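PDB 2PJQ: uncharacterized protein lp_2664 from Lactobacillus plantarum WCFS1, which is of unknown function but, as an HD-domain protein, probably acts as a metal-dependent phosphohydrolase. Local coordinates for residues N39-R44 with D128-I133; L57-L62 with F99-H104; R140-S145 with E150-P155; A188-D193 with A197-R202. All coordinates share one frame; numbering follows the deposited sequence.

Contact 1: N39-R44 with D128-I133; sequences NRLARR and DRLDAI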
loop_
_atom_site.group_PDB
_atom_site.type_symbol
_atom_site.label_atom_id
_atom_site.label_comp_id
_atom_site.label_asym_id
_atom_site.label_seq_id
_atom_site.Cartn_x
_atom_site.Cartn_y
_atom_site.Cartn_z
ATOM N N ASN B 39 17.121 9.918 8.012
ATOM C CA ASN B 39 18.232 10.389 8.819
ATOM C C ASN B 39 19.544 9.848 8.273
ATOM O O ASN B 39 20.401 10.600 7.822
ATOM C CB ASN B 39 18.076 9.941 10.261
ATOM C CG ASN B 39 19.126 10.537 11.170
ATOM O OD1 ASN B 39 19.092 11.731 11.463
ATOM N ND2 ASN B 39 20.071 9.712 11.614
ATOM N N ARG B 40 19.692 8.532 8.319
ATOM C CA ARG B 40 20.887 7.863 7.832
ATOM C C ARG B 40 21.284 8.285 6.412
ATOM O O ARG B 40 22.463 8.286 6.070
ATOM C CB ARG B 40 20.675 6.353 7.942
ATOM C CG ARG B 40 21.202 5.508 6.802
ATOM C CD ARG B 40 20.838 4.056 7.074
ATOM N NE ARG B 40 19.409 3.904 7.336
ATOM C CZ ARG B 40 18.821 2.769 7.702
ATOM N NH1 ARG B 40 19.537 1.657 7.852
ATOM N NH2 ARG B 40 17.512 2.744 7.921
ATOM N N LEU B 41 20.298 8.650 5.595
ATOM C CA LEU B 41 20.547 9.112 4.220
ATOM C C LEU B 41 21.061 10.553 4.246
ATOM O O LEU B 41 21.992 10.908 3.521
ATOM C CB LEU B 41 19.257 9.069 3.389
ATOM C CG LEU B 41 18.750 7.766 2.765
ATOM C CD1 LEU B 41 17.285 7.932 2.398
ATOM C CD2 LEU B 41 19.577 7.413 1.534
ATOM N N ALA B 42 20.433 11.379 5.084
ATOM C CA ALA B 42 20.803 12.778 5.219
ATOM C C ALA B 42 22.257 12.873 5.619
ATOM O O ALA B 42 23.012 13.675 5.072
ATOM C CB ALA B 42 19.934 13.447 6.272
ATOM N N ARG B 43 22.648 12.032 6.572
ATOM C CA ARG B 43 24.010 12.039 7.079
ATOM C C ARG B 43 25.028 11.705 6.002
ATOM O O ARG B 43 26.018 12.405 5.859
ATOM C CB ARG B 43 24.124 11.080 8.260
ATOM C CG ARG B 43 25.464 11.123 8.989
ATOM C CD ARG B 43 25.525 10.008 10.037
ATOM N NE ARG B 43 24.602 10.238 11.141
ATOM C CZ ARG B 43 24.829 11.109 12.121
ATOM N NH1 ARG B 43 25.955 11.816 12.125
ATOM N NH2 ARG B 43 23.929 11.293 13.086
ATOM N N ARG B 44 24.804 10.658 5.225
ATOM C CA ARG B 44 25.776 10.354 4.188
ATOM C C ARG B 44 25.864 11.504 3.180
ATOM O O ARG B 44 26.952 11.992 2.866
ATOM C CB ARG B 44 25.427 9.067 3.441
ATOM C CG ARG B 44 26.452 8.789 2.362
ATOM C CD ARG B 44 26.000 7.823 1.306
ATOM N NE ARG B 44 26.908 7.920 0.168
ATOM C CZ ARG B 44 26.760 7.268 -0.983
ATOM N NH1 ARG B 44 25.732 6.450 -1.171
ATOM N NH2 ARG B 44 27.641 7.443 -1.957
ATOM N N ASP B 128 14.745 12.970 1.837
ATOM C CA ASP B 128 13.338 12.651 1.999
ATOM C C ASP B 128 12.745 12.002 0.751
ATOM O O ASP B 128 12.060 10.986 0.840
ATOM C CB ASP B 128 12.552 13.909 2.356
ATOM C CG ASP B 128 11.298 13.598 3.134
ATOM O OD1 ASP B 128 11.430 13.125 4.283
ATOM O OD2 ASP B 128 10.186 13.815 2.608
ATOM N N ARG B 129 12.998 12.589 -0.412
ATOM C CA ARG B 129 12.466 12.038 -1.654
ATOM C C ARG B 129 13.090 10.698 -1.957
ATOM O O ARG B 129 12.411 9.779 -2.418
ATOM C CB ARG B 129 12.706 13.003 -2.816
ATOM C CG ARG B 129 11.802 14.221 -2.745
ATOM C CD ARG B 129 12.215 15.329 -3.692
ATOM N NE ARG B 129 11.396 16.509 -3.456
ATOM C CZ ARG B 129 11.470 17.635 -4.158
ATOM N NH1 ARG B 129 12.335 17.746 -5.164
ATOM N NH2 ARG B 129 10.674 18.654 -3.848
ATOM N N LEU B 130 14.382 10.583 -1.677
ATOM C CA LEU B 130 15.099 9.339 -1.931
ATOM C C LEU B 130 14.435 8.134 -1.289
ATOM O O LEU B 130 14.675 7.010 -1.700
ATOM C CB LEU B 130 16.542 9.456 -1.448
ATOM C CG LEU B 130 17.500 9.907 -2.541
ATOM C CD1 LEU B 130 18.875 9.981 -1.974
ATOM C CD2 LEU B 130 17.468 8.915 -3.703
ATOM N N ASP B 131 13.600 8.391 -0.282
ATOM C CA ASP B 131 12.876 7.351 0.436
ATOM C C ASP B 131 11.422 7.284 -0.007
ATOM O O ASP B 131 10.605 6.639 0.642
ATOM C CB ASP B 131 12.913 7.616 1.933
ATOM C CG ASP B 131 12.636 6.362 2.745
ATOM O OD1 ASP B 131 13.444 5.401 2.646
ATOM O OD2 ASP B 131 11.614 6.321 3.472
ATOM N N ALA B 132 11.095 7.973 -1.094
ATOM C CA ALA B 132 9.734 7.971 -1.604
ATOM C C ALA B 132 9.716 7.443 -3.032
ATOM O O ALA B 132 8.835 7.771 -3.826
ATOM C CB ALA B 132 9.136 9.376 -1.549
ATOM N N ILE B 133 10.712 6.633 -3.352
ATOM C CA ILE B 133 10.825 6.051 -4.676
ATOM C C ILE B 133 11.466 4.711 -4.449
ATOM O O ILE B 133 11.793 4.369 -3.315
ATOM C CB ILE B 133 11.707 6.910 -5.631
ATOM C CG1 ILE B 133 13.149 6.995 -5.107
ATOM C CG2 ILE B 133 11.085 8.303 -5.793
ATOM C CD1 ILE B 133 14.084 7.856 -5.975
#
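L41 reaches across from helix 32-49 and lays its CD1 methyl over the base of L130 and D131, near the end of helix 119-130. CD1 stands 4.2 Å from L130 CB and 4.4 Å from D131 CB. CD1 thus meets both beta carbons, and L41 CD2 also comes to 4.4 Å from L130 CD1. All three CB bonds point into the gap between the segments. L41 keeps an extended end, with chi2 at 162°, and this carries CD1 outward to the partner helix. Its CA lies 8.2 Å from the CA of L130, so a single leucine side chain spans the space.

D131 is the polar member of the contact. Only its CB meets L41. Its carboxylate is buried and turns to other partners: OD1 forms a salt bridge with R37 NE, and OD2 accepts a hydrogen bond from H34 ND1. This pairing ties the end of helix 119-130 to helix 32-49 beside the leucine contact. D128 points the other way, with its side chain against H34 and H63. H34, H63, D64 and D128 converge in a pattern consistent with an HD-type metal site, although no metal is bound to them here.

The contact is buried and lies about 9 Å from the centre of the chain. Helix 53-62 packs on another side of helix 32-49, through L57 and W61. M190 and A199 cover L130, and D220 of the second subunit packs on L41 and D131. Helix 32-49 thus packs on helix 53-62 by one face and on the end of helix 119-130 by an adjacent one.

Contact 2: L57-L62 with F99-H104; sequences LAAAWL and FAIIDH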
loop_
_atom_site.group_PDB
_atom_site.type_symbol
_atom_site.label_atom_id
_atom_site.label_comp_id
_atom_site.label_asym_id
_atom_site.label_seq_id
_atom_site.Cartn_x
_atom_site.Cartn_y
_atom_site.Cartn_z
ATOM N N LEU B 57 20.351 17.204 9.852
ATOM C CA LEU B 57 19.600 16.140 10.498
ATOM C C LEU B 57 18.437 16.723 11.257
ATOM O O LEU B 57 17.332 16.183 11.209
ATOM C CB LEU B 57 20.487 15.334 11.443
ATOM C CG LEU B 57 21.775 14.835 10.806
ATOM C CD1 LEU B 57 22.505 13.942 11.782
ATOM C CD2 LEU B 57 21.449 14.092 9.517
ATOM N N ALA B 58 18.696 17.825 11.958
ATOM C CA ALA B 58 17.669 18.496 12.738
ATOM C C ALA B 58 16.471 18.711 11.826
ATOM O O ALA B 58 15.372 18.220 12.111
ATOM C CB ALA B 58 18.188 19.813 13.253
ATOM N N ALA B 59 16.689 19.407 10.710
ATOM C CA ALA B 59 15.610 19.664 9.771
ATOM C C ALA B 59 15.111 18.360 9.193
ATOM O O ALA B 59 13.949 18.254 8.821
ATOM C CB ALA B 59 16.073 20.596 8.648
ATOM N N ALA B 60 15.977 17.361 9.104
ATOM C CA ALA B 60 15.553 16.077 8.557
ATOM C C ALA B 60 14.571 15.421 9.510
ATOM O O ALA B 60 13.524 14.931 9.106
ATOM C CB ALA B 60 16.745 15.183 8.354
ATOM N N TRP B 61 14.928 15.431 10.791
ATOM C CA TRP B 61 14.108 14.843 11.843
ATOM C C TRP B 61 12.757 15.514 11.933
ATOM O O TRP B 61 11.735 14.853 12.104
ATOM C CB TRP B 61 14.789 14.996 13.212
ATOM C CG TRP B 61 15.950 14.087 13.482
ATOM C CD1 TRP B 61 17.241 14.459 13.745
ATOM C CD2 TRP B 61 15.916 12.667 13.559
ATOM N NE1 TRP B 61 18.021 13.348 13.987
ATOM C CE2 TRP B 61 17.231 12.231 13.877
ATOM C CE3 TRP B 61 14.904 11.708 13.395
ATOM C CZ2 TRP B 61 17.557 10.881 14.030
ATOM C CZ3 TRP B 61 15.227 10.367 13.550
ATOM C CH2 TRP B 61 16.546 9.966 13.864
ATOM N N LEU B 62 12.759 16.835 11.796
ATOM C CA LEU B 62 11.542 17.623 11.950
ATOM C C LEU B 62 10.623 17.936 10.772
ATOM O O LEU B 62 9.605 18.585 10.968
ATOM C CB LEU B 62 11.909 18.935 12.661
ATOM C CG LEU B 62 12.604 18.834 14.033
ATOM C CD1 LEU B 62 13.137 20.204 14.438
ATOM C CD2 LEU B 62 11.642 18.307 15.092
ATOM N N PHE B 99 13.001 26.226 9.824
ATOM C CA PHE B 99 11.743 26.338 9.104
ATOM C C PHE B 99 12.023 26.670 7.667
ATOM O O PHE B 99 11.266 26.282 6.771
ATOM C CB PHE B 99 10.854 27.384 9.732
ATOM C CG PHE B 99 10.228 26.932 11.023
ATOM C CD1 PHE B 99 9.097 26.129 11.013
ATOM C CD2 PHE B 99 10.778 27.298 12.249
ATOM C CE1 PHE B 99 8.523 25.700 12.202
ATOM C CE2 PHE B 99 10.211 26.875 13.439
ATOM C CZ PHE B 99 9.076 26.072 13.415
ATOM N N ALA B 100 13.143 27.358 7.459
ATOM C CA ALA B 100 13.589 27.746 6.138
ATOM C C ALA B 100 13.588 26.508 5.267
ATOM O O ALA B 100 13.193 26.548 4.109
ATOM C CB ALA B 100 14.978 28.305 6.217
ATOM N N ILE B 101 14.031 25.397 5.843
ATOM C CA ILE B 101 14.080 24.138 5.122
ATOM C C ILE B 101 12.692 23.499 5.064
ATOM O O ILE B 101 11.932 23.682 4.123
ATOM C CB ILE B 101 15.058 23.157 5.806
ATOM C CG1 ILE B 101 16.489 23.682 5.680
ATOM C CG2 ILE B 101 14.931 21.765 5.179
ATOM C CD1 ILE B 101 17.507 22.898 6.468
ATOM N N ILE B 102 12.380 22.741 6.096
ATOM C CA ILE B 102 11.111 22.061 6.212
ATOM C C ILE B 102 9.984 22.691 5.415
ATOM O O ILE B 102 9.426 22.063 4.517
ATOM C CB ILE B 102 10.703 22.009 7.665
ATOM C CG1 ILE B 102 11.861 21.453 8.484
ATOM C CG2 ILE B 102 9.477 21.161 7.827
ATOM C CD1 ILE B 102 11.637 21.619 9.945
ATOM N N ASP B 103 9.665 23.940 5.727
ATOM C CA ASP B 103 8.562 24.634 5.067
ATOM C C ASP B 103 8.701 25.032 3.595
ATOM O O ASP B 103 7.715 25.465 2.993
ATOM C CB ASP B 103 8.173 25.868 5.893
ATOM C CG ASP B 103 7.687 25.501 7.294
ATOM O OD1 ASP B 103 6.915 24.529 7.426
ATOM O OD2 ASP B 103 8.062 26.182 8.270
ATOM N N HIS B 104 9.889 24.872 3.010
ATOM C CA HIS B 104 10.117 25.256 1.613
ATOM C C HIS B 104 10.942 24.236 0.847
ATOM O O HIS B 104 11.837 24.595 0.089
ATOM C CB HIS B 104 10.849 26.589 1.563
ATOM C CG HIS B 104 10.258 27.634 2.451
ATOM N ND1 HIS B 104 9.023 28.200 2.216
ATOM C CD2 HIS B 104 10.719 28.195 3.593
ATOM C CE1 HIS B 104 8.748 29.064 3.177
ATOM N NE2 HIS B 104 9.760 29.079 4.024
#
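A59 directs its methyl into the fork of I101, and I102 lies alongside between A59 and L62. The two branches of I101 both reach the A59 methyl. CD1 comes to 3.5 Å from A59 CB, and I101 CG2 to 3.8 Å from the same atom. In I101, CG1 is anti to the carbonyl carbon (chi1 -67°) and CG2 is anti to the backbone N, which spreads the branches over the small alanine.

I102 uses its longer arm differently. Its CG1 lies 3.8 Å from A59 O. Its CD1 continues to L62, 3.8 Å from L62 CB and at the same distance from L62 O. The CB bonds of A59, I101 and I102 all point across the contact. L62 presents its CB and its carbonyl rather than the end of its chain. With an alanine on one side, the backbones come close: the CA atoms of A59 and I102 are 6.2 Å apart.

I102 also touches H63, one of the residues converging in the HD-type pattern, and L62 packs on I15 and L81. The four touching residues are buried. Methyl and methylene groups meet methyl groups and backbone carbonyls, so the two segments are joined by van der Waals packing, with no polar bond between them.

Contact 3: R140-S145 with E150-P155; sequences RALYYS and EKIYDP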
loop_
_atom_site.group_PDB
_atom_site.type_symbol
_atom_site.label_atom_id
_atom_site.label_comp_id
_atom_site.label_asym_id
_atom_site.label_seq_id
_atom_site.Cartn_x
_atom_site.Cartn_y
_atom_site.Cartn_z
ATOM N N ARG B 140 5.382 2.509 0.581
ATOM C CA ARG B 140 4.896 3.666 1.322
ATOM C C ARG B 140 3.797 4.435 0.611
ATOM O O ARG B 140 2.854 4.916 1.237
ATOM C CB ARG B 140 6.032 4.627 1.616
ATOM C CG ARG B 140 7.072 4.107 2.562
ATOM C CD ARG B 140 8.048 5.218 2.751
ATOM N NE ARG B 140 7.306 6.358 3.248
ATOM C CZ ARG B 140 7.624 7.622 3.029
ATOM N NH1 ARG B 140 8.695 7.925 2.302
ATOM N NH2 ARG B 140 6.851 8.579 3.537
ATOM N N ALA B 141 3.941 4.572 -0.698
ATOM C CA ALA B 141 2.961 5.264 -1.508
ATOM C C ALA B 141 1.601 4.618 -1.280
ATOM O O ALA B 141 0.710 5.227 -0.703
ATOM C CB ALA B 141 3.341 5.175 -2.969
ATOM N N LEU B 142 1.431 3.382 -1.715
ATOM C CA LEU B 142 0.145 2.732 -1.531
ATOM C C LEU B 142 -0.252 2.511 -0.074
ATOM O O LEU B 142 -1.440 2.474 0.260
ATOM C CB LEU B 142 0.102 1.397 -2.299
ATOM C CG LEU B 142 -0.214 1.666 -3.770
ATOM C CD1 LEU B 142 1.076 1.962 -4.547
ATOM C CD2 LEU B 142 -0.948 0.486 -4.326
ATOM N N TYR B 143 0.738 2.350 0.793
ATOM C CA TYR B 143 0.459 2.132 2.208
ATOM C C TYR B 143 -0.238 3.360 2.771
ATOM O O TYR B 143 -0.984 3.282 3.745
ATOM C CB TYR B 143 1.756 1.861 2.944
ATOM C CG TYR B 143 1.593 1.692 4.417
ATOM C CD1 TYR B 143 1.519 2.800 5.265
ATOM C CD2 TYR B 143 1.537 0.421 4.983
ATOM C CE1 TYR B 143 1.402 2.644 6.651
ATOM C CE2 TYR B 143 1.420 0.254 6.365
ATOM C CZ TYR B 143 1.357 1.366 7.188
ATOM O OH TYR B 143 1.283 1.194 8.544
ATOM N N TYR B 144 0.013 4.502 2.143
ATOM C CA TYR B 144 -0.603 5.751 2.548
ATOM C C TYR B 144 -2.051 5.799 2.051
ATOM O O TYR B 144 -2.956 6.265 2.755
ATOM C CB TYR B 144 0.176 6.919 1.964
ATOM C CG TYR B 144 -0.452 8.259 2.257
ATOM C CD1 TYR B 144 -0.432 8.796 3.541
ATOM C CD2 TYR B 144 -1.091 8.975 1.255
ATOM C CE1 TYR B 144 -1.036 10.007 3.804
ATOM C CE2 TYR B 144 -1.691 10.172 1.510
ATOM C CZ TYR B 144 -1.666 10.689 2.773
ATOM O OH TYR B 144 -2.282 11.892 3.013
ATOM N N SER B 145 -2.258 5.315 0.831
ATOM C CA SER B 145 -3.577 5.284 0.217
ATOM C C SER B 145 -4.499 4.387 1.017
ATOM O O SER B 145 -5.702 4.652 1.104
ATOM C CB SER B 145 -3.491 4.758 -1.207
ATOM O OG SER B 145 -2.454 5.406 -1.903
ATOM N N GLU B 150 -7.822 6.542 -0.084
ATOM C CA GLU B 150 -7.701 7.022 -1.453
ATOM C C GLU B 150 -8.006 5.912 -2.450
ATOM O O GLU B 150 -8.058 4.745 -2.091
ATOM C CB GLU B 150 -6.272 7.498 -1.657
ATOM C CG GLU B 150 -6.063 8.672 -2.571
ATOM C CD GLU B 150 -4.592 9.022 -2.652
ATOM O OE1 GLU B 150 -3.840 8.232 -3.266
ATOM O OE2 GLU B 150 -4.186 10.064 -2.085
ATOM N N LYS B 151 -8.193 6.284 -3.708
ATOM C CA LYS B 151 -8.472 5.316 -4.763
ATOM C C LYS B 151 -7.152 4.853 -5.415
ATOM O O LYS B 151 -6.238 5.655 -5.640
ATOM C CB LYS B 151 -9.381 5.970 -5.797
ATOM C CG LYS B 151 -10.034 5.019 -6.781
ATOM C CD LYS B 151 -10.930 5.796 -7.732
ATOM C CE LYS B 151 -12.008 6.565 -6.974
ATOM N NZ LYS B 151 -12.728 7.517 -7.864
ATOM N N ILE B 152 -7.045 3.569 -5.738
ATOM C CA ILE B 152 -5.805 3.074 -6.318
ATOM C C ILE B 152 -5.596 3.438 -7.776
ATOM O O ILE B 152 -4.481 3.748 -8.181
ATOM C CB ILE B 152 -5.684 1.531 -6.205
ATOM C CG1 ILE B 152 -5.977 1.079 -4.777
ATOM C CG2 ILE B 152 -4.262 1.092 -6.570
ATOM C CD1 ILE B 152 -6.060 -0.424 -4.613
ATOM N N TYR B 153 -6.666 3.401 -8.558
ATOM C CA TYR B 153 -6.579 3.687 -9.983
ATOM C C TYR B 153 -7.969 3.917 -10.553
ATOM O O TYR B 153 -8.954 3.459 -9.983
ATOM C CB TYR B 153 -5.931 2.498 -10.680
ATOM C CG TYR B 153 -5.777 2.634 -12.171
ATOM C CD1 TYR B 153 -4.997 3.645 -12.719
ATOM C CD2 TYR B 153 -6.372 1.717 -13.032
ATOM C CE1 TYR B 153 -4.804 3.740 -14.086
ATOM C CE2 TYR B 153 -6.188 1.800 -14.403
ATOM C CZ TYR B 153 -5.400 2.815 -14.925
ATOM O OH TYR B 153 -5.198 2.891 -16.286
ATOM N N ASP B 154 -8.050 4.619 -11.679
ATOM C CA ASP B 154 -9.333 4.910 -12.326
ATOM C C ASP B 154 -9.007 5.308 -13.765
ATOM O O ASP B 154 -8.795 6.483 -14.042
ATOM C CB ASP B 154 -10.026 6.080 -11.605
ATOM C CG ASP B 154 -11.539 6.148 -11.867
ATOM O OD1 ASP B 154 -11.972 5.923 -13.018
ATOM O OD2 ASP B 154 -12.296 6.449 -10.914
ATOM N N PRO B 155 -8.956 4.341 -14.697
ATOM C CA PRO B 155 -8.638 4.679 -16.093
ATOM C C PRO B 155 -9.339 5.929 -16.607
ATOM O O PRO B 155 -8.840 6.616 -17.500
ATOM C CB PRO B 155 -9.030 3.414 -16.865
ATOM C CG PRO B 155 -9.957 2.686 -15.942
ATOM C CD PRO B 155 -9.356 2.930 -14.590
#
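S145 and E150 meet twice, once through the backbone and once through their side chains. E150 N donates to S145 O at 3.1 Å. The angle at the hydrogen is 121°, so this bond is weak. The side chains add a second weak link, with S145 OG 3.4 Å from E150 OE1. The hydroxyl has one proton, and A141 O, one turn back in the helix, is equally within reach. Both acceptors are at long distance. E150 extends beyond CG (chi2 180°), which carries its carboxylate along the helix to the serine. OE2 lies obliquely off the Y144 ring, 4.4 Å from CE2.

E150 O is taken by Y143 OH of the second subunit, and Y143 makes the reciprocal, weaker bond to E150 O there. Further along, K151 NZ forms a salt bridge with D154 OD2 at 3.3 Å, meeting the oxygen nearly along its C-O bond. The backbones of K151 and I152 hydrogen-bond to A175 and I176.

Beside the polar pair, L142 CD2 touches I152 CG2 at 4.0 Å. The two side chains cross at about a right angle, and F179, F209 and F213 pack around them. The weak bond from E150 N to S145 O spans five residues. It forms where helix 134-148 gives way to the loop before helix 165-170, in an all-helical fold and at a surface shared by the two subunits.

Contact 4: A188-D193 with A197-R202; sequences ALMNTD and ALAAHR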
loop_
_atom_site.group_PDB
_atom_site.type_symbol
_atom_site.label_atom_id
_atom_site.label_comp_id
_atom_site.label_asym_id
_atom_site.label_seq_id
_atom_site.Cartn_x
_atom_site.Cartn_y
_atom_site.Cartn_z
ATOM N N ALA B 188 15.004 13.324 -11.137
ATOM C CA ALA B 188 15.524 14.283 -12.085
ATOM C C ALA B 188 15.691 15.561 -11.301
ATOM O O ALA B 188 16.506 16.411 -11.653
ATOM C CB ALA B 188 14.535 14.478 -13.229
ATOM N N LEU B 189 14.917 15.671 -10.225
ATOM C CA LEU B 189 14.931 16.850 -9.376
ATOM C C LEU B 189 15.935 16.722 -8.240
ATOM O O LEU B 189 16.228 17.687 -7.539
ATOM C CB LEU B 189 13.522 17.115 -8.827
ATOM C CG LEU B 189 12.459 17.498 -9.872
ATOM C CD1 LEU B 189 11.101 17.799 -9.230
ATOM C CD2 LEU B 189 12.945 18.706 -10.614
HETATM N N MSE B 190 16.468 15.528 -8.059
HETATM C CA MSE B 190 17.441 15.288 -7.014
HETATM C C MSE B 190 18.518 16.384 -7.130
HETATM O O MSE B 190 18.897 16.770 -8.238
HETATM C CB MSE B 190 18.044 13.893 -7.226
HETATM C CG MSE B 190 18.255 13.082 -5.973
HETATM SE SE MSE B 190 16.687 12.967 -4.852
HETATM C CE MSE B 190 15.537 11.842 -5.926
ATOM N N ASN B 191 19.011 16.884 -6.000
ATOM C CA ASN B 191 20.033 17.932 -6.002
ATOM C C ASN B 191 21.468 17.393 -5.949
ATOM O O ASN B 191 22.292 17.704 -6.808
ATOM C CB ASN B 191 19.832 18.861 -4.807
ATOM C CG ASN B 191 18.527 19.605 -4.854
ATOM O OD1 ASN B 191 18.290 20.393 -5.762
ATOM N ND2 ASN B 191 17.673 19.368 -3.866
ATOM N N THR B 192 21.756 16.604 -4.915
ATOM C CA THR B 192 23.076 16.005 -4.682
ATOM C C THR B 192 23.559 15.087 -5.808
ATOM O O THR B 192 22.777 14.333 -6.375
ATOM C CB THR B 192 23.067 15.146 -3.412
ATOM O OG1 THR B 192 22.056 15.616 -2.512
ATOM C CG2 THR B 192 24.429 15.194 -2.742
ATOM N N ASP B 193 24.849 15.122 -6.124
ATOM C CA ASP B 193 25.338 14.239 -7.175
ATOM C C ASP B 193 25.216 12.805 -6.702
ATOM O O ASP B 193 24.821 11.925 -7.466
ATOM C CB ASP B 193 26.794 14.535 -7.543
ATOM C CG ASP B 193 26.918 15.598 -8.623
ATOM O OD1 ASP B 193 25.960 15.744 -9.419
ATOM O OD2 ASP B 193 27.973 16.273 -8.689
ATOM N N ALA B 197 22.681 9.680 -8.455
ATOM C CA ALA B 197 23.161 8.337 -8.737
ATOM C C ALA B 197 22.262 7.303 -8.076
ATOM O O ALA B 197 21.822 6.340 -8.713
ATOM C CB ALA B 197 24.596 8.179 -8.247
ATOM N N LEU B 198 21.989 7.513 -6.796
ATOM C CA LEU B 198 21.166 6.600 -6.035
ATOM C C LEU B 198 19.742 6.583 -6.563
ATOM O O LEU B 198 19.117 5.534 -6.666
ATOM C CB LEU B 198 21.183 7.016 -4.576
ATOM C CG LEU B 198 20.813 5.875 -3.648
ATOM C CD1 LEU B 198 21.608 4.657 -4.058
ATOM C CD2 LEU B 198 21.087 6.263 -2.202
ATOM N N ALA B 199 19.238 7.763 -6.897
ATOM C CA ALA B 199 17.895 7.901 -7.428
ATOM C C ALA B 199 17.820 7.218 -8.787
ATOM O O ALA B 199 16.740 7.048 -9.340
ATOM C CB ALA B 199 17.541 9.367 -7.565
ATOM N N ALA B 200 18.976 6.822 -9.311
ATOM C CA ALA B 200 19.056 6.162 -10.612
ATOM C C ALA B 200 18.700 4.678 -10.571
ATOM O O ALA B 200 18.194 4.147 -11.552
ATOM C CB ALA B 200 20.447 6.346 -11.199
ATOM N N HIS B 201 18.973 3.993 -9.463
ATOM C CA HIS B 201 18.609 2.580 -9.384
ATOM C C HIS B 201 17.344 2.420 -8.552
ATOM O O HIS B 201 17.144 1.419 -7.869
ATOM C CB HIS B 201 19.720 1.726 -8.765
ATOM C CG HIS B 201 19.512 0.248 -8.954
ATOM N ND1 HIS B 201 18.262 -0.338 -8.936
ATOM C CD2 HIS B 201 20.392 -0.761 -9.159
ATOM C CE1 HIS B 201 18.382 -1.641 -9.122
ATOM N NE2 HIS B 201 19.664 -1.923 -9.260
ATOM N N ARG B 202 16.477 3.417 -8.615
ATOM C CA ARG B 202 15.255 3.351 -7.851
ATOM C C ARG B 202 14.046 3.770 -8.669
ATOM O O ARG B 202 12.968 3.951 -8.123
ATOM C CB ARG B 202 15.400 4.216 -6.594
ATOM C CG ARG B 202 16.518 3.736 -5.682
ATOM C CD ARG B 202 16.517 4.426 -4.341
ATOM N NE ARG B 202 17.343 3.691 -3.390
ATOM C CZ ARG B 202 17.465 3.995 -2.100
ATOM N NH1 ARG B 202 16.820 5.035 -1.600
ATOM N NH2 ARG B 202 18.205 3.240 -1.299
#
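M190, a selenomethionine, and A199 face each other across the short connection between helices 186-189 and 193-198 of this all-helical fold. M190 is the first residue to leave helix 186-189, and T192 stands at the N-cap position of helix 193-198. M190 CB points toward the other segment but stops 4.6 Å from A199 CB. CG moves in to 4.1 Å from the same methyl. The chain then bends at chi2 (51°) and chi3 (70°). The first bend sends SE past the alanine to L130 of helix 119-130, where it lies 3.9 Å from L130 CG. The second returns the tip, and CE ends 3.6 Å from A199 CB. The side chain is therefore curled round the alanine methyl, with CG and CE touching it and SE standing off.

The turn has its own anchor on helix 119-130. D126 OD1 accepts the backbone N of N191, and D126 OD2 accepts that of T192. One carboxylate thus holds two successive peptide groups. T192 makes no capping bond with its side chain, which packs on L45 and E49.

In the same segment as A199, L198 CG sits over the centre of the R202 guanidinium, 4.1 Å above its plane. R202 NH1 bonds to L130 O, and NH2 forms a salt bridge with D220 of the second subunit.

The backbone link between the segments is an ordinary helical bond. A197 N donates to D193 O at 3.3 Å, with 159° at the hydrogen.

Contact 1 lies between the others. Its centre is about 11 Å from that of contact 4, 13 Å from contact 2 and 22 Å from contact 3. Contacts 1 and 2 belong to the HD domain and share the packing of helix 32-49 on helix 53-62; contact 2 falls within the sequence spanned by contact 1. Contacts 3 and 4 follow in turn. R140 of contact 3 and R202 of contact 4 both reach back to the 128-133 segment. Contacts 2 and 3 lie on opposite sides of the chain's centre. Contacts 1, 3 and 4 touch the second subunit, so the subunit interface draws on both the HD region and the later helices.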